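Long-range contact in lysin (PDB 6ILU), which probably recognises the bacterial cell wall through the SH3b-type binding domain of a phage endolysin: residues L27-S32 with G65-A70. Residues are numbered along the deposited sequence; the frame is centred on the assembly and turned at random.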
ATOM      1  N   LEU A  27       1.677   0.722 -17.859  1.00 23.50           N
ATOM      2  CA  LEU A  27       0.978   1.568 -16.896  1.00 23.82           C
ATOM      3  C   LEU A  27      -0.399   1.874 -17.451  1.00 25.39           C
ATOM      4  O   LEU A  27      -0.577   1.967 -18.682  1.00 30.44           O
ATOM      5  CB  LEU A  27       1.711   2.892 -16.632  1.00 25.67           C
ATOM      6  CG  LEU A  27       3.108   2.787 -16.040  1.00 29.88           C
ATOM      7  CD1 LEU A  27       3.732   4.159 -15.874  1.00 34.43           C
ATOM      8  CD2 LEU A  27       3.094   2.010 -14.713  1.00 31.07           C
ATOM      9  N   TYR A  28      -1.335   2.102 -16.526  1.00 22.70           N
ATOM     10  CA  TYR A  28      -2.746   2.206 -16.836  1.00 22.80           C
ATOM     11  C   TYR A  28      -3.424   3.304 -16.044  1.00 20.64           C
ATOM     12  O   TYR A  28      -2.950   3.729 -14.962  1.00 21.63           O
ATOM     13  CB  TYR A  28      -3.468   0.900 -16.488  1.00 21.64           C
ATOM     14  CG  TYR A  28      -3.014  -0.299 -17.285  1.00 25.42           C
ATOM     15  CD1 TYR A  28      -3.605  -0.603 -18.499  1.00 27.97           C
ATOM     16  CD2 TYR A  28      -1.990  -1.109 -16.816  1.00 25.61           C
ATOM     17  CE1 TYR A  28      -3.190  -1.722 -19.247  1.00 30.47           C
ATOM     18  CE2 TYR A  28      -1.540  -2.207 -17.580  1.00 28.49           C
ATOM     19  CZ  TYR A  28      -2.168  -2.506 -18.770  1.00 29.71           C
ATOM     20  OH  TYR A  28      -1.751  -3.593 -19.510  1.00 32.55           O
ATOM     21  N   GLU A  29      -4.563   3.758 -16.563  1.00 20.75           N
ATOM     22  CA  GLU A  29      -5.518   4.472 -15.705  1.00 22.71           C
ATOM     23  C   GLU A  29      -6.750   3.575 -15.496  1.00 25.09           C
ATOM     24  O   GLU A  29      -6.884   2.528 -16.160  1.00 25.77           O
ATOM     25  CB  GLU A  29      -5.908   5.830 -16.317  1.00 25.53           C
ATOM     26  CG  GLU A  29      -6.532   5.730 -17.655  1.00 28.71           C
ATOM     27  CD  GLU A  29      -6.797   7.110 -18.265  1.00 34.99           C
ATOM     28  OE1 GLU A  29      -7.643   7.838 -17.732  1.00 38.85           O
ATOM     29  OE2 GLU A  29      -6.163   7.459 -19.278  1.00 39.16           O
ATOM     30  N   ARG A  30      -7.617   3.947 -14.538  1.00 20.57           N
ATOM     31  CA  ARG A  30      -8.911   3.255 -14.312  1.00 19.64           C
ATOM     32  C   ARG A  30      -8.716   1.798 -13.848  1.00 21.58           C
ATOM     33  O   ARG A  30      -9.000   0.827 -14.569  1.00 20.71           O
ATOM     34  CB  ARG A  30      -9.808   3.290 -15.588  1.00 21.67           C
ATOM     35  CG  ARG A  30     -11.272   2.956 -15.247  1.00 22.52           C
ATOM     36  CD  ARG A  30     -12.237   3.162 -16.397  1.00 26.72           C
ATOM     37  NE  ARG A  30     -11.992   2.136 -17.419  1.00 27.15           N
ATOM     38  CZ  ARG A  30     -12.647   2.070 -18.573  1.00 31.58           C
ATOM     39  NH1 ARG A  30     -13.596   2.968 -18.875  1.00 35.31           N
ATOM     40  NH2 ARG A  30     -12.363   1.096 -19.445  1.00 33.75           N
ATOM     41  N   PRO A  31      -8.294   1.621 -12.599  1.00 18.10           N
ATOM     42  CA  PRO A  31      -7.806   0.278 -12.226  1.00 19.87           C
ATOM     43  C   PRO A  31      -8.884  -0.790 -12.164  1.00 19.82           C
ATOM     44  O   PRO A  31      -8.543  -1.959 -12.307  1.00 22.78           O
ATOM     45  CB  PRO A  31      -7.156   0.513 -10.843  1.00 20.82           C
ATOM     46  CG  PRO A  31      -7.755   1.785 -10.372  1.00 19.68           C
ATOM     47  CD  PRO A  31      -7.963   2.647 -11.593  1.00 18.37           C
ATOM     48  N   SER A  32     -10.166  -0.433 -12.041  1.00 19.79           N
ATOM     49  CA  SER A  32     -11.146  -1.508 -12.114  1.00 21.45           C
ATOM     50  C   SER A  32     -11.364  -2.052 -13.544  1.00 24.74           C
ATOM     51  O   SER A  32     -11.938  -3.119 -13.714  1.00 26.62           O
ATOM     52  CB  SER A  32     -12.489  -1.082 -11.552  1.00 24.08           C
ATOM     53  OG  SER A  32     -13.130  -0.201 -12.464  1.00 29.41           O
ATOM     54  N   GLY A  65       0.361   8.978  -9.947  1.00 22.23           N
ATOM     55  CA  GLY A  65      -0.990   9.483  -9.950  1.00 21.65           C
ATOM     56  C   GLY A  65      -1.899   8.610 -10.811  1.00 20.54           C
ATOM     57  O   GLY A  65      -1.597   7.456 -11.052  1.00 19.40           O
ATOM     58  N   GLU A  66      -3.005   9.188 -11.253  1.00 23.65           N
ATOM     59  CA  GLU A  66      -4.075   8.421 -11.917  1.00 20.91           C
ATOM     60  C   GLU A  66      -3.662   7.627 -13.124  1.00 23.08           C
ATOM     61  O   GLU A  66      -4.302   6.625 -13.407  1.00 20.71           O
ATOM     62  CB  GLU A  66      -5.197   9.358 -12.398  1.00 22.43           C
ATOM     63  CG  GLU A  66      -6.181   9.826 -11.269  1.00 23.32           C
ATOM     64  CD  GLU A  66      -7.453  10.417 -11.822  1.00 26.45           C
ATOM     65  OE1 GLU A  66      -7.527  10.809 -13.046  1.00 29.05           O
ATOM     66  OE2 GLU A  66      -8.406  10.578 -11.001  1.00 27.27           O
ATOM     67  N   LYS A  67      -2.664   8.104 -13.867  1.00 22.40           N
ATOM     68  CA  LYS A  67      -2.208   7.291 -15.027  1.00 22.81           C
ATOM     69  C   LYS A  67      -0.999   6.363 -14.765  1.00 25.08           C
ATOM     70  O   LYS A  67      -0.372   5.900 -15.728  1.00 25.67           O
ATOM     71  CB  LYS A  67      -1.912   8.254 -16.199  1.00 26.44           C
ATOM     72  CG  LYS A  67      -3.131   9.063 -16.590  1.00 30.40           C
ATOM     73  CD  LYS A  67      -2.867   9.991 -17.754  1.00 41.53           C
ATOM     74  CE  LYS A  67      -2.882   9.195 -19.057  1.00 44.34           C
ATOM     75  NZ  LYS A  67      -2.846  10.062 -20.265  1.00 44.86           N
ATOM     76  N   GLN A  68      -0.691   6.074 -13.502  1.00 21.31           N
ATOM     77  CA  GLN A  68       0.472   5.240 -13.173  1.00 21.10           C
ATOM     78  C   GLN A  68       0.097   3.992 -12.406  1.00 21.08           C
ATOM     79  O   GLN A  68       0.858   3.526 -11.558  1.00 20.65           O
ATOM     80  CB  GLN A  68       1.492   6.083 -12.402  1.00 24.41           C
ATOM     81  CG  GLN A  68       2.284   7.035 -13.333  1.00 24.24           C
ATOM     82  CD  GLN A  68       1.634   8.391 -13.515  1.00 26.54           C
ATOM     83  OE1 GLN A  68       1.254   9.017 -12.526  1.00 27.36           O
ATOM     84  NE2 GLN A  68       1.555   8.880 -14.770  1.00 25.83           N
ATOM     85  N   TRP A  69      -1.048   3.397 -12.740  1.00 19.44           N
ATOM     86  CA  TRP A  69      -1.374   2.074 -12.169  1.00 19.26           C
ATOM     87  C   TRP A  69      -0.706   0.938 -12.931  1.00 19.82           C
ATOM     88  O   TRP A  69      -0.586   0.985 -14.161  1.00 21.35           O
ATOM     89  CB  TRP A  69      -2.897   1.824 -12.202  1.00 17.11           C
ATOM     90  CG  TRP A  69      -3.661   2.695 -11.250  1.00 16.69           C
ATOM     91  CD1 TRP A  69      -4.297   3.840 -11.554  1.00 19.99           C
ATOM     92  CD2 TRP A  69      -3.847   2.471  -9.850  1.00 18.75           C
ATOM     93  NE1 TRP A  69      -4.910   4.375 -10.417  1.00 20.04           N
ATOM     94  CE2 TRP A  69      -4.634   3.522  -9.364  1.00 18.42           C
ATOM     95  CE3 TRP A  69      -3.452   1.442  -8.981  1.00 16.46           C
ATOM     96  CZ2 TRP A  69      -5.042   3.599  -8.010  1.00 18.67           C
ATOM     97  CZ3 TRP A  69      -3.824   1.506  -7.650  1.00 16.99           C
ATOM     98  CH2 TRP A  69      -4.601   2.585  -7.162  1.00 16.39           C
ATOM     99  N   ALA A  70      -0.300  -0.096 -12.184  1.00 20.48           N
ATOM    100  CA  ALA A  70       0.343  -1.250 -12.799  1.00 20.48           C
ATOM    101  C   ALA A  70      -0.079  -2.508 -12.042  1.00 18.14           C
ATOM    102  O   ALA A  70      -0.383  -2.450 -10.853  1.00 19.41           O
ATOM    103  CB  ALA A  70       1.865  -1.115 -12.779  1.00 25.77           C
TER
HETATM  104  O   HOH W   1      -7.953   8.432 -14.763  1.00 30.56           O
HETATM  105  O   HOH W   2      -6.946   6.263 -13.012  1.00 20.52           O
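Pro31 lies over one face of the Trp69 indole, with CG over the five-membered ring, shifted toward its NE1–CE2 side: the CH-pi contact runs 3.8 Å from Pro31 CG to the centroid of that ring, 15° off the normal. Pro31 CB sits above the CG–CD2 side and CD above CD1 and NE1. Trp69 CG stands anti to its own carbonyl carbon (chi1 -69°), and the edge of the indole passes the carbonyl oxygen of Tyr28 in the ring plane. Tyr28 O also accepts Trp69 N at 2.9 Å, while Tyr28 N gives a more bent bond to Trp69 O at 2.7 Å (134° at the hydrogen). The two bonds form a single antiparallel, hydrogen-bonded bridge that joins strand 25-29, otherwise paired with strand 35-40, to strand 69-71 of the larger sheet, within an all-beta SH3b-type fold. Met60 and Tyr52 also touch both Pro31 and Trp69. Beyond the bridge, the type I turn from Gly65 to Gln68 lies against Glu29, and the Gln68 side chain folds back so that OE1 accepts Gly65 N at 2.7 Å. Glu66 O approaches Glu29 CA at 3.4 Å in a CA-H...O contact and also takes a bond from a water that accepts Arg30 N; a second water donates to both Glu29 OE1 and Glu66 OE1, probably easing their repulsion. Glu29 and Lys67 run side by side in the same direction, the lysine chain bent at chi3, with Glu29 OE2 4.3 Å from Lys67 NZ, too far for a salt bridge, and at the far end Leu27 CD2 meets Ala70 CB at 3.9 Å.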